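Local atomic coordinates of penicillin-binding protein (Bacillus halodurans, PDB entry 3TG9), a protein that probably binds penicillin and related beta-lactams through an active-site serine, as a member of the beta-lactamase family of penicillin-recognising enzymes. Residues Val103-Asp108 with Asn153-Ile158; Ala37-Arg42 with Leu203-Leu208; Ser285-Met290 with Phe302-Asn307. One frame throughout, in Å; residues are numbered along the deposited sequence.

How the contacts relate
The three contacts lie in separate parts of one beta-lactamase-type fold and do not touch. Contact 1 is the one beside the probable active site: Asn154 hydrogen-bonds Lys58 of the presumed Ser-Xaa-Xaa-Lys motif. Contact 2 joins a loop after strand 30-34 to the small hairpin of strands 205-207 and 213-215, with its centre about 29 Å from that of contact 1. Contact 3 pairs two neighbouring strands of the large antiparallel sheet; its centre is about 26 Å from that of contact 1 and about 31 Å from that of contact 2. Contacts 1 and 3 come closest, about 9 Å between nearest atoms. In sequence, contact 1 falls between the two segments of contact 2, and contact 3 follows.

Contact 1. Residues Val103-Asp108 with Asn153-Ile158; sequences VPDYFD and NNAGFI
The turn leading into helix 155-168 carries Asn154, probably the asparagine of the (Ser/Tyr)-Xaa-Asn motif of penicillin-recognising enzymes, and Asp105 holds this turn through the backbone amides of Asn154 and Ala155. Asn154 N donates to Asp105 OD2 (3.0 Å, 160° at the hydrogen), while Ala155 N donates to Asp105 OD1 (3.0 Å). Both amides come from above the carboxylate plane. OD1 has a further donor on the opposite face, Phe107 N, at 3.1 Å, which closes an Asx turn within residues 103-108. With CG anti to its own backbone N (chi1 -158°), the carboxylate of Asp105 lies almost parallel to the Asn153 amide, 8° between the planes, and the two side chains are stacked and run antiparallel. The Asn153 amide caps the helix start, its OD1 accepting from Gly156 N at 2.6 Å; its ND2 makes a weak bond to Val103 O. Asn154 reaches back in turn: ND2 donates to Phe107 O at 3.1 Å, in the carbonyl plane, and also to Glu109, whereas OD1 is bonded to Lys58. Beside these bonds, Tyr106 CD2 rests 4.0 Å from Ala155 CB, and the hydroxyl of Tyr106 goes to Asp227. The grip on Asn154 is therefore double, through backbone and side chain, which fixes the rotation of its amide so that OD1 is presented to Lys58. The negative carboxylate at the amino end of helix 155-168 is probably also favoured by the helix dipole.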
ATOM      1  N   VAL B 103      23.087 -20.006   9.956  1.00 40.28           N
ATOM      2  CA  VAL B 103      21.908 -20.285   9.128  1.00 40.09           C
ATOM      3  C   VAL B 103      21.916 -19.465   7.838  1.00 40.50           C
ATOM      4  O   VAL B 103      22.527 -18.397   7.781  1.00 39.88           O
ATOM      5  CB  VAL B 103      20.582 -20.015   9.884  1.00 39.00           C
ATOM      6  CG1 VAL B 103      20.470 -20.917  11.093  1.00 41.84           C
ATOM      7  CG2 VAL B 103      20.472 -18.549  10.289  1.00 34.99           C
ATOM      8  N   PRO B 104      21.244 -19.969   6.788  1.00 38.94           N
ATOM      9  CA  PRO B 104      21.093 -19.162   5.574  1.00 38.24           C
ATOM     10  C   PRO B 104      20.119 -18.022   5.850  1.00 39.16           C
ATOM     11  O   PRO B 104      19.229 -18.167   6.689  1.00 37.28           O
ATOM     12  CB  PRO B 104      20.478 -20.141   4.578  1.00 37.51           C
ATOM     13  CG  PRO B 104      19.737 -21.123   5.424  1.00 38.47           C
ATOM     14  CD  PRO B 104      20.501 -21.239   6.714  1.00 42.66           C
ATOM     15  N   ASP B 105      20.297 -16.904   5.156  1.00 40.03           N
ATOM     16  CA  ASP B 105      19.473 -15.717   5.347  1.00 33.39           C
ATOM     17  C   ASP B 105      18.587 -15.565   4.117  1.00 39.55           C
ATOM     18  O   ASP B 105      18.922 -16.076   3.049  1.00 36.06           O
ATOM     19  CB  ASP B 105      20.394 -14.505   5.474  1.00 37.46           C
ATOM     20  CG  ASP B 105      19.742 -13.331   6.187  1.00 38.06           C
ATOM     21  OD1 ASP B 105      18.493 -13.289   6.283  1.00 30.52           O
ATOM     22  OD2 ASP B 105      20.503 -12.452   6.649  1.00 33.67           O
ATOM     23  N   TYR B 106      17.455 -14.880   4.248  1.00 36.58           N
ATOM     24  CA  TYR B 106      16.672 -14.549   3.061  1.00 37.10           C
ATOM     25  C   TYR B 106      17.108 -13.192   2.510  1.00 36.11           C
ATOM     26  O   TYR B 106      16.743 -12.810   1.400  1.00 35.78           O
ATOM     27  CB  TYR B 106      15.169 -14.580   3.353  1.00 37.87           C
ATOM     28  CG  TYR B 106      14.663 -13.462   4.246  1.00 34.09           C
ATOM     29  CD1 TYR B 106      14.051 -12.337   3.704  1.00 36.06           C
ATOM     30  CD2 TYR B 106      14.781 -13.541   5.625  1.00 35.46           C
ATOM     31  CE1 TYR B 106      13.574 -11.312   4.510  1.00 32.88           C
ATOM     32  CE2 TYR B 106      14.308 -12.520   6.442  1.00 36.95           C
ATOM     33  CZ  TYR B 106      13.710 -11.410   5.879  1.00 36.23           C
ATOM     34  OH  TYR B 106      13.245 -10.399   6.689  1.00 32.84           O
ATOM     35  N   PHE B 107      17.913 -12.480   3.295  1.00 35.85           N
ATOM     36  CA  PHE B 107      18.403 -11.154   2.928  1.00 39.43           C
ATOM     37  C   PHE B 107      19.755 -10.909   3.593  1.00 42.56           C
ATOM     38  O   PHE B 107      19.835 -10.368   4.705  1.00 40.84           O
ATOM     39  CB  PHE B 107      17.390 -10.064   3.331  1.00 37.40           C
ATOM     40  CG  PHE B 107      17.738  -8.686   2.820  1.00 42.95           C
ATOM     41  CD1 PHE B 107      17.816  -8.436   1.461  1.00 48.07           C
ATOM     42  CD2 PHE B 107      17.972  -7.638   3.699  1.00 44.04           C
ATOM     43  CE1 PHE B 107      18.139  -7.172   0.986  1.00 49.13           C
ATOM     44  CE2 PHE B 107      18.295  -6.371   3.228  1.00 45.65           C
ATOM     45  CZ  PHE B 107      18.377  -6.142   1.871  1.00 45.20           C
ATOM     46  N   ASP B 108      20.816 -11.332   2.917  1.00 45.20           N
ATOM     47  CA  ASP B 108      22.175 -11.176   3.426  1.00 44.08           C
ATOM     48  C   ASP B 108      22.669  -9.768   3.133  1.00 46.04           C
ATOM     49  O   ASP B 108      23.052  -9.455   2.004  1.00 44.67           O
ATOM     50  CB  ASP B 108      23.096 -12.203   2.774  1.00 48.49           C
ATOM     51  CG  ASP B 108      24.473 -12.227   3.391  1.00 47.33           C
ATOM     52  OD1 ASP B 108      25.121 -13.287   3.308  1.00 53.56           O
ATOM     53  OD2 ASP B 108      24.908 -11.202   3.956  1.00 45.40           O
ATOM     54  N   ASN B 153      22.468 -11.535  10.419  1.00 34.48           N
ATOM     55  CA  ASN B 153      21.524 -12.451   9.807  1.00 31.85           C
ATOM     56  C   ASN B 153      20.078 -12.162  10.227  1.00 33.81           C
ATOM     57  O   ASN B 153      19.735 -12.239  11.409  1.00 31.80           O
ATOM     58  CB  ASN B 153      21.908 -13.883  10.187  1.00 33.19           C
ATOM     59  CG  ASN B 153      21.138 -14.924   9.411  1.00 31.72           C
ATOM     60  OD1 ASN B 153      19.915 -14.958   9.449  1.00 30.37           O
ATOM     61  ND2 ASN B 153      21.859 -15.793   8.711  1.00 37.01           N
ATOM     62  N   ASN B 154      19.231 -11.853   9.249  1.00 31.23           N
ATOM     63  CA  ASN B 154      17.841 -11.515   9.516  1.00 31.59           C
ATOM     64  C   ASN B 154      16.964 -12.739   9.766  1.00 32.31           C
ATOM     65  O   ASN B 154      16.148 -12.759  10.699  1.00 27.90           O
ATOM     66  CB  ASN B 154      17.290 -10.677   8.370  1.00 34.66           C
ATOM     67  CG  ASN B 154      17.931  -9.312   8.305  1.00 33.97           C
ATOM     68  OD1 ASN B 154      17.772  -8.501   9.215  1.00 34.11           O
ATOM     69  ND2 ASN B 154      18.662  -9.049   7.233  1.00 34.54           N
ATOM     70  N   ALA B 155      17.148 -13.766   8.940  1.00 31.26           N
ATOM     71  CA  ALA B 155      16.412 -15.014   9.108  1.00 31.92           C
ATOM     72  C   ALA B 155      16.635 -15.561  10.516  1.00 31.58           C
ATOM     73  O   ALA B 155      15.736 -16.140  11.121  1.00 34.09           O
ATOM     74  CB  ALA B 155      16.836 -16.033   8.050  1.00 31.86           C
ATOM     75  N   GLY B 156      17.836 -15.356  11.042  1.00 30.84           N
ATOM     76  CA  GLY B 156      18.146 -15.796  12.389  1.00 30.44           C
ATOM     77  C   GLY B 156      17.226 -15.193  13.432  1.00 33.41           C
ATOM     78  O   GLY B 156      16.939 -15.814  14.458  1.00 36.59           O
ATOM     79  N   PHE B 157      16.759 -13.974  13.189  1.00 31.89           N
ATOM     80  CA  PHE B 157      15.833 -13.356  14.133  1.00 33.99           C
ATOM     81  C   PHE B 157      14.381 -13.706  13.844  1.00 33.00           C
ATOM     82  O   PHE B 157      13.532 -13.609  14.730  1.00 32.49           O
ATOM     83  CB  PHE B 157      16.069 -11.847  14.269  1.00 30.09           C
ATOM     84  CG  PHE B 157      17.031 -11.506  15.372  1.00 31.92           C
ATOM     85  CD1 PHE B 157      18.369 -11.868  15.276  1.00 31.86           C
ATOM     86  CD2 PHE B 157      16.594 -10.868  16.521  1.00 30.81           C
ATOM     87  CE1 PHE B 157      19.264 -11.577  16.301  1.00 32.80           C
ATOM     88  CE2 PHE B 157      17.479 -10.579  17.556  1.00 29.22           C
ATOM     89  CZ  PHE B 157      18.818 -10.932  17.441  1.00 30.44           C
ATOM     90  N   ILE B 158      14.103 -14.131  12.613  1.00 32.57           N
ATOM     91  CA  ILE B 158      12.821 -14.769  12.318  1.00 36.50           C
ATOM     92  C   ILE B 158      12.713 -16.058  13.130  1.00 35.70           C
ATOM     93  O   ILE B 158      11.707 -16.300  13.796  1.00 36.20           O
ATOM     94  CB  ILE B 158      12.662 -15.125  10.823  1.00 33.29           C
ATOM     95  CG1 ILE B 158      12.582 -13.861   9.970  1.00 30.62           C
ATOM     96  CG2 ILE B 158      11.421 -15.986  10.629  1.00 32.44           C
ATOM     97  CD1 ILE B 158      11.343 -13.034  10.247  1.00 33.87           C
TER

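Contact 2. Residues Ala37-Arg42 with Leu203-Leu208; sequences ANRAER and LGYIDL
One face of the Tyr205 ring is covered by the Arg39 side chain, which runs across it in the opposite direction, while Ala37 O and a water lie at the ring edge, in its plane. The guanidinium is stacked flat on the tyrosine, 4.4 Å between centres and 24° between planes. Arg39 NE sits over the ring 3.4 Å from Tyr205 CG, and Arg39 CG makes a CH-pi contact 3.7 Å from the ring centroid. The chain of Arg39 is extended from CG to NE, which lets methylene and guanidinium follow the ring one after the other until NH2 lies 3.3 Å from Tyr205 CB. Asp207 stands near the guanidinium plane, at its edge, and forms only a long salt bridge, OD2 to NH2 at 3.9 Å. Trp213 adds a cation-pi contact to Arg39 and meets the Tyr205 ring edge-to-face. At the far end of the ring, Tyr205 OH accepts from Arg39 N (2.8 Å) and bonds the water, which is also held by Asn38 OD1 and Ala40 N; the phenol is thus fixed by the backbone of the very residue that stacks on it. Asn38 OD1 accepts from Glu41 N as well, at 2.9 Å. The same Ala37 O that lies at the ring edge accepts from Leu203 N, tying the two backbones together. Ala40 packs on Leu197 of the second subunit. An Asx motif at Asn38 leading into the type I turn Arg39-Arg42, with an arginine-aromatic stack, here joins the loop after strand 30-34 to the hairpin of strands 205-207 and 213-215.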
ATOM      1  N   ALA B  37       4.983  13.548   8.053  1.00 27.78           N
ATOM      2  CA  ALA B  37       4.509  12.181   8.215  1.00 31.51           C
ATOM      3  C   ALA B  37       3.758  11.736   6.954  1.00 33.36           C
ATOM      4  O   ALA B  37       3.936  10.613   6.473  1.00 28.85           O
ATOM      5  CB  ALA B  37       3.607  12.077   9.432  1.00 25.19           C
ATOM      6  N   ASN B  38       2.926  12.623   6.418  1.00 32.76           N
ATOM      7  CA  ASN B  38       2.247  12.377   5.145  1.00 30.41           C
ATOM      8  C   ASN B  38       2.440  13.585   4.246  1.00 30.09           C
ATOM      9  O   ASN B  38       1.853  14.637   4.481  1.00 37.38           O
ATOM     10  CB  ASN B  38       0.747  12.108   5.373  1.00 35.85           C
ATOM     11  CG  ASN B  38       0.031  11.599   4.118  1.00 35.55           C
ATOM     12  OD1 ASN B  38       0.188  12.144   3.025  1.00 32.51           O
ATOM     13  ND2 ASN B  38      -0.756  10.545   4.281  1.00 35.89           N
ATOM     14  N   ARG B  39       3.279  13.448   3.230  1.00 30.76           N
ATOM     15  CA  ARG B  39       3.549  14.559   2.329  1.00 36.64           C
ATOM     16  C   ARG B  39       2.278  15.023   1.600  1.00 47.05           C
ATOM     17  O   ARG B  39       1.855  16.177   1.737  1.00 47.30           O
ATOM     18  CB  ARG B  39       4.635  14.171   1.327  1.00 41.78           C
ATOM     19  CG  ARG B  39       5.928  13.713   1.984  1.00 41.85           C
ATOM     20  CD  ARG B  39       7.037  13.513   0.969  1.00 39.10           C
ATOM     21  NE  ARG B  39       8.226  12.932   1.590  1.00 44.78           N
ATOM     22  CZ  ARG B  39       9.393  12.778   0.970  1.00 34.48           C
ATOM     23  NH1 ARG B  39       9.535  13.179  -0.277  1.00 41.59           N
ATOM     24  NH2 ARG B  39      10.417  12.231   1.605  1.00 36.80           N
ATOM     25  N   ALA B  40       1.668  14.124   0.836  1.00 42.06           N
ATOM     26  CA  ALA B  40       0.432  14.444   0.126  1.00 42.71           C
ATOM     27  C   ALA B  40      -0.549  15.237   0.997  1.00 42.27           C
ATOM     28  O   ALA B  40      -0.918  16.358   0.658  1.00 47.63           O
ATOM     29  CB  ALA B  40      -0.226  13.169  -0.407  1.00 36.88           C
ATOM     30  N   GLU B  41      -0.961  14.657   2.119  1.00 39.69           N
ATOM     31  CA  GLU B  41      -1.938  15.282   3.005  1.00 39.83           C
ATOM     32  C   GLU B  41      -1.352  16.368   3.897  1.00 43.45           C
ATOM     33  O   GLU B  41      -2.047  16.913   4.756  1.00 39.41           O
ATOM     34  CB  GLU B  41      -2.610  14.223   3.880  1.00 40.70           C
ATOM     35  CG  GLU B  41      -3.252  13.112   3.080  1.00 41.35           C
ATOM     36  CD  GLU B  41      -4.442  13.609   2.278  1.00 43.24           C
ATOM     37  OE1 GLU B  41      -5.182  14.460   2.815  1.00 36.10           O
ATOM     38  OE2 GLU B  41      -4.634  13.150   1.120  1.00 42.42           O
ATOM     39  N   ARG B  42      -0.073  16.670   3.712  1.00 44.81           N
ATOM     40  CA  ARG B  42       0.563  17.741   4.466  1.00 46.86           C
ATOM     41  C   ARG B  42       0.371  17.568   5.970  1.00 45.19           C
ATOM     42  O   ARG B  42       0.161  18.541   6.698  1.00 44.27           O
ATOM     43  CB  ARG B  42      -0.000  19.093   4.029  1.00 50.40           C
ATOM     44  CG  ARG B  42       0.151  19.367   2.548  1.00 53.39           C
ATOM     45  CD  ARG B  42       1.613  19.467   2.176  1.00 55.90           C
ATOM     46  NE  ARG B  42       2.240  20.632   2.796  1.00 57.17           N
ATOM     47  CZ  ARG B  42       2.460  21.780   2.163  1.00 62.70           C
ATOM     48  NH1 ARG B  42       2.107  21.914   0.888  1.00 64.44           N
ATOM     49  NH2 ARG B  42       3.032  22.792   2.803  1.00 58.44           N
ATOM     50  N   LEU B 203       4.112   7.663   6.932  1.00 25.17           N
ATOM     51  CA  LEU B 203       4.370   6.854   5.751  1.00 28.45           C
ATOM     52  C   LEU B 203       5.864   6.931   5.449  1.00 34.22           C
ATOM     53  O   LEU B 203       6.514   7.937   5.758  1.00 27.35           O
ATOM     54  CB  LEU B 203       3.544   7.336   4.543  1.00 29.10           C
ATOM     55  CG  LEU B 203       2.073   6.884   4.483  1.00 29.45           C
ATOM     56  CD1 LEU B 203       1.351   7.273   5.745  1.00 34.00           C
ATOM     57  CD2 LEU B 203       1.335   7.450   3.272  1.00 33.96           C
ATOM     58  N   GLY B 204       6.401   5.867   4.857  1.00 29.84           N
ATOM     59  CA  GLY B 204       7.815   5.795   4.551  1.00 29.00           C
ATOM     60  C   GLY B 204       8.081   6.183   3.118  1.00 27.76           C
ATOM     61  O   GLY B 204       7.529   5.586   2.200  1.00 29.07           O
ATOM     62  N   TYR B 205       8.907   7.202   2.918  1.00 23.81           N
ATOM     63  CA  TYR B 205       9.123   7.720   1.577  1.00 25.28           C
ATOM     64  C   TYR B 205      10.456   7.281   0.979  1.00 35.02           C
ATOM     65  O   TYR B 205      11.519   7.349   1.629  1.00 27.99           O
ATOM     66  CB  TYR B 205       8.950   9.242   1.553  1.00 30.96           C
ATOM     67  CG  TYR B 205       7.524   9.648   1.859  1.00 30.50           C
ATOM     68  CD1 TYR B 205       6.585   9.778   0.838  1.00 33.75           C
ATOM     69  CD2 TYR B 205       7.104   9.853   3.165  1.00 29.60           C
ATOM     70  CE1 TYR B 205       5.271  10.129   1.110  1.00 32.74           C
ATOM     71  CE2 TYR B 205       5.789  10.199   3.450  1.00 31.05           C
ATOM     72  CZ  TYR B 205       4.876  10.335   2.413  1.00 30.39           C
ATOM     73  OH  TYR B 205       3.573  10.675   2.688  1.00 30.35           O
ATOM     74  N   ILE B 206      10.369   6.811  -0.262  1.00 27.89           N
ATOM     75  CA  ILE B 206      11.516   6.373  -1.036  1.00 32.37           C
ATOM     76  C   ILE B 206      11.770   7.377  -2.146  1.00 38.63           C
ATOM     77  O   ILE B 206      10.876   7.666  -2.945  1.00 37.25           O
ATOM     78  CB  ILE B 206      11.259   5.012  -1.719  1.00 29.92           C
ATOM     79  CG1 ILE B 206      10.799   3.954  -0.712  1.00 27.50           C
ATOM     80  CG2 ILE B 206      12.500   4.556  -2.464  1.00 29.97           C
ATOM     81  CD1 ILE B 206      10.402   2.625  -1.364  1.00 26.49           C
ATOM     82  N   ASP B 207      12.989   7.901  -2.206  1.00 35.75           N
ATOM     83  CA  ASP B 207      13.359   8.836  -3.258  1.00 38.52           C
ATOM     84  C   ASP B 207      14.147   8.114  -4.331  1.00 40.45           C
ATOM     85  O   ASP B 207      15.086   7.370  -4.028  1.00 44.62           O
ATOM     86  CB  ASP B 207      14.110  10.025  -2.666  1.00 42.53           C
ATOM     87  CG  ASP B 207      13.186  10.956  -1.907  1.00 37.40           C
ATOM     88  OD1 ASP B 207      12.330  11.600  -2.552  1.00 46.86           O
ATOM     89  OD2 ASP B 207      13.287  11.033  -0.666  1.00 45.11           O
ATOM     90  N   LEU B 208      13.751   8.313  -5.583  1.00 42.52           N
ATOM     91  CA  LEU B 208      14.189   7.424  -6.651  1.00 42.67           C
ATOM     92  C   LEU B 208      15.210   8.036  -7.596  1.00 42.37           C
ATOM     93  O   LEU B 208      15.277   9.258  -7.753  1.00 41.89           O
ATOM     94  CB  LEU B 208      12.981   6.926  -7.439  1.00 46.02           C
ATOM     95  CG  LEU B 208      12.086   5.978  -6.646  1.00 47.81           C
ATOM     96  CD1 LEU B 208      10.711   5.852  -7.281  1.00 43.71           C
ATOM     97  CD2 LEU B 208      12.767   4.616  -6.505  1.00 42.35           C
TER
HETATM   98  O   HOH W   1       1.849  11.007   0.811  1.00 33.57           O

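Contact 3. Residues Ser285-Met290 with Phe302-Asn307; sequences SKYHVM and FYPTSN
Tyr287 and Phe302 form an antiparallel hydrogen-bonded pair: Tyr287 N donates to Phe302 O at 3.0 Å and Phe302 N to Tyr287 O at 2.8 Å, both bonds close to straight. Phe302 O also receives a CA-H contact from Lys286 CA, 3.4 Å away. The side chains of the pair share one face of the sheet, where Tyr287 CD2 meets the Phe302 ring at its edge. Just past the strand end, Pro304 comes up obliquely against the same tyrosine, its CG 3.5 Å from Tyr287 CE2, and its CD lies near Ser285 O. On the other face Lys286 and Tyr303 extend together, roughly parallel to one another. Lys286 CB lies against Tyr303 CD1; its CG stands between the backbone N and carbonyl carbon (chi1 72°), with the chain extended beyond, which lays CD 3.7 Å from Tyr303 CE1. Both polar ends converge on Glu328, by a salt bridge from the lysine and a hydrogen bond from the phenol. A water bridges Ser285 O and Thr305 N where the strands part. A classic bulge at Ser285 and Lys286 faces Lys278 of strand 276-279. The pair thus lies toward the open end of the hairpin 284-293/296-303, between helix 234-245, whose Trp241 and Met245 pack on Tyr287 and Phe302, and helix 320-330, which covers Lys286 and Tyr303.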
ATOM      1  N   SER B 285      30.851   2.803  25.922  1.00 28.78           N
ATOM      2  CA  SER B 285      30.336   4.155  25.751  1.00 31.94           C
ATOM      3  C   SER B 285      28.842   4.185  25.405  1.00 32.36           C
ATOM      4  O   SER B 285      28.133   5.131  25.761  1.00 30.15           O
ATOM      5  CB  SER B 285      31.140   4.896  24.689  1.00 35.06           C
ATOM      6  OG  SER B 285      31.312   4.088  23.542  1.00 37.41           O
ATOM      7  N   LYS B 286      28.357   3.157  24.717  1.00 31.87           N
ATOM      8  CA  LYS B 286      26.926   3.102  24.421  1.00 33.52           C
ATOM      9  C   LYS B 286      26.406   1.735  24.024  1.00 32.01           C
ATOM     10  O   LYS B 286      27.137   0.895  23.499  1.00 29.48           O
ATOM     11  CB  LYS B 286      26.522   4.135  23.364  1.00 28.54           C
ATOM     12  CG  LYS B 286      26.975   3.836  21.952  1.00 29.69           C
ATOM     13  CD  LYS B 286      26.214   4.704  20.955  1.00 30.68           C
ATOM     14  CE  LYS B 286      26.969   4.825  19.647  1.00 36.01           C
ATOM     15  NZ  LYS B 286      26.275   5.694  18.657  1.00 35.10           N
ATOM     16  N   TYR B 287      25.137   1.518  24.336  1.00 24.19           N
ATOM     17  CA  TYR B 287      24.392   0.415  23.774  1.00 33.56           C
ATOM     18  C   TYR B 287      23.490   1.044  22.724  1.00 28.27           C
ATOM     19  O   TYR B 287      22.879   2.083  22.972  1.00 28.15           O
ATOM     20  CB  TYR B 287      23.562  -0.263  24.853  1.00 31.27           C
ATOM     21  CG  TYR B 287      24.379  -0.719  26.035  1.00 33.36           C
ATOM     22  CD1 TYR B 287      25.098  -1.905  25.988  1.00 29.44           C
ATOM     23  CD2 TYR B 287      24.429   0.037  27.202  1.00 34.33           C
ATOM     24  CE1 TYR B 287      25.834  -2.334  27.073  1.00 31.19           C
ATOM     25  CE2 TYR B 287      25.173  -0.378  28.288  1.00 38.56           C
ATOM     26  CZ  TYR B 287      25.876  -1.565  28.217  1.00 35.35           C
ATOM     27  OH  TYR B 287      26.620  -1.986  29.299  1.00 35.55           O
ATOM     28  N   HIS B 288      23.423   0.456  21.542  1.00 26.54           N
ATOM     29  CA  HIS B 288      22.618   1.081  20.505  1.00 31.09           C
ATOM     30  C   HIS B 288      22.001   0.110  19.522  1.00 28.28           C
ATOM     31  O   HIS B 288      22.494  -0.999  19.314  1.00 27.45           O
ATOM     32  CB  HIS B 288      23.422   2.173  19.778  1.00 31.22           C
ATOM     33  CG  HIS B 288      24.543   1.656  18.935  1.00 30.25           C
ATOM     34  ND1 HIS B 288      25.689   1.100  19.474  1.00 29.75           N
ATOM     35  CD2 HIS B 288      24.717   1.643  17.594  1.00 28.89           C
ATOM     36  CE1 HIS B 288      26.509   0.753  18.495  1.00 26.85           C
ATOM     37  NE2 HIS B 288      25.938   1.065  17.347  1.00 31.58           N
ATOM     38  N   VAL B 289      20.892   0.534  18.933  1.00 30.52           N
ATOM     39  CA  VAL B 289      20.285  -0.203  17.836  1.00 25.48           C
ATOM     40  C   VAL B 289      20.099   0.742  16.670  1.00 27.50           C
ATOM     41  O   VAL B 289      20.138   1.958  16.829  1.00 26.72           O
ATOM     42  CB  VAL B 289      18.930  -0.824  18.215  1.00 23.44           C
ATOM     43  CG1 VAL B 289      19.114  -1.935  19.228  1.00 26.37           C
ATOM     44  CG2 VAL B 289      17.971   0.247  18.733  1.00 23.70           C
ATOM     45  N   MET B 290      19.894   0.169  15.492  1.00 23.63           N
ATOM     46  CA  MET B 290      19.654   0.951  14.301  1.00 23.70           C
ATOM     47  C   MET B 290      18.848   0.098  13.351  1.00 25.17           C
ATOM     48  O   MET B 290      18.704  -1.104  13.554  1.00 26.19           O
ATOM     49  CB  MET B 290      20.967   1.301  13.639  1.00 23.68           C
ATOM     50  CG  MET B 290      21.597   0.083  13.026  1.00 29.42           C
ATOM     51  SD  MET B 290      23.355   0.047  13.205  1.00 48.82           S
ATOM     52  CE  MET B 290      23.513   0.169  14.978  1.00 32.59           C
ATOM     53  N   PHE B 302      21.637   4.184  24.409  1.00 29.37           N
ATOM     54  CA  PHE B 302      21.696   4.516  25.822  1.00 30.30           C
ATOM     55  C   PHE B 302      23.166   4.683  26.205  1.00 36.78           C
ATOM     56  O   PHE B 302      23.979   3.782  25.998  1.00 29.91           O
ATOM     57  CB  PHE B 302      21.059   3.412  26.656  1.00 30.82           C
ATOM     58  CG  PHE B 302      21.105   3.667  28.135  1.00 34.80           C
ATOM     59  CD1 PHE B 302      22.142   3.171  28.903  1.00 36.24           C
ATOM     60  CD2 PHE B 302      20.108   4.402  28.758  1.00 34.60           C
ATOM     61  CE1 PHE B 302      22.186   3.407  30.273  1.00 39.85           C
ATOM     62  CE2 PHE B 302      20.145   4.641  30.127  1.00 38.40           C
ATOM     63  CZ  PHE B 302      21.184   4.147  30.882  1.00 38.63           C
ATOM     64  N   TYR B 303      23.501   5.843  26.753  1.00 34.76           N
ATOM     65  CA  TYR B 303      24.870   6.147  27.120  1.00 36.44           C
ATOM     66  C   TYR B 303      25.056   5.996  28.628  1.00 35.64           C
ATOM     67  O   TYR B 303      24.676   6.878  29.386  1.00 36.43           O
ATOM     68  CB  TYR B 303      25.224   7.561  26.661  1.00 36.82           C
ATOM     69  CG  TYR B 303      24.950   7.791  25.190  1.00 36.42           C
ATOM     70  CD1 TYR B 303      25.946   7.633  24.242  1.00 36.43           C
ATOM     71  CD2 TYR B 303      23.689   8.157  24.749  1.00 41.52           C
ATOM     72  CE1 TYR B 303      25.698   7.844  22.895  1.00 37.27           C
ATOM     73  CE2 TYR B 303      23.431   8.362  23.400  1.00 37.98           C
ATOM     74  CZ  TYR B 303      24.439   8.207  22.482  1.00 38.37           C
ATOM     75  OH  TYR B 303      24.178   8.409  21.141  1.00 43.47           O
ATOM     76  N   PRO B 304      25.641   4.864  29.056  1.00 37.08           N
ATOM     77  CA  PRO B 304      25.815   4.478  30.467  1.00 40.73           C
ATOM     78  C   PRO B 304      26.511   5.555  31.304  1.00 41.35           C
ATOM     79  O   PRO B 304      26.234   5.699  32.496  1.00 43.46           O
ATOM     80  CB  PRO B 304      26.713   3.234  30.389  1.00 40.63           C
ATOM     81  CG  PRO B 304      26.546   2.710  29.001  1.00 36.23           C
ATOM     82  CD  PRO B 304      26.287   3.911  28.134  1.00 35.37           C
ATOM     83  N   THR B 305      27.407   6.305  30.678  1.00 38.63           N
ATOM     84  CA  THR B 305      28.170   7.326  31.387  1.00 47.10           C
ATOM     85  C   THR B 305      27.268   8.430  31.920  1.00 51.89           C
ATOM     86  O   THR B 305      27.274   8.739  33.116  1.00 52.29           O
ATOM     87  CB  THR B 305      29.235   7.953  30.472  1.00 45.61           C
ATOM     88  OG1 THR B 305      30.374   7.084  30.400  1.00 46.07           O
ATOM     89  CG2 THR B 305      29.655   9.321  30.991  1.00 49.33           C
ATOM     90  N   SER B 306      26.491   9.022  31.023  1.00 44.85           N
ATOM     91  CA  SER B 306      25.672  10.167  31.371  1.00 44.18           C
ATOM     92  C   SER B 306      24.244   9.734  31.643  1.00 45.20           C
ATOM     93  O   SER B 306      23.377  10.565  31.906  1.00 47.06           O
ATOM     94  CB  SER B 306      25.717  11.190  30.239  1.00 44.37           C
ATOM     95  OG  SER B 306      25.869  10.539  28.985  1.00 46.87           O
ATOM     96  N   ASN B 307      24.013   8.425  31.609  1.00 43.46           N
ATOM     97  CA  ASN B 307      22.655   7.898  31.576  1.00 46.01           C
ATOM     98  C   ASN B 307      21.827   8.626  30.526  1.00 40.47           C
ATOM     99  O   ASN B 307      20.673   8.961  30.755  1.00 40.93           O
ATOM    100  CB  ASN B 307      21.989   7.981  32.950  1.00 49.53           C
ATOM    101  CG  ASN B 307      22.161   6.707  33.753  1.00 56.43           C
ATOM    102  OD1 ASN B 307      21.342   6.386  34.615  1.00 61.51           O
ATOM    103  ND2 ASN B 307      23.228   5.965  33.466  1.00 49.17           N
TER
HETATM  104  O   HOH W   2      28.347   6.872  27.793  1.00 38.36           O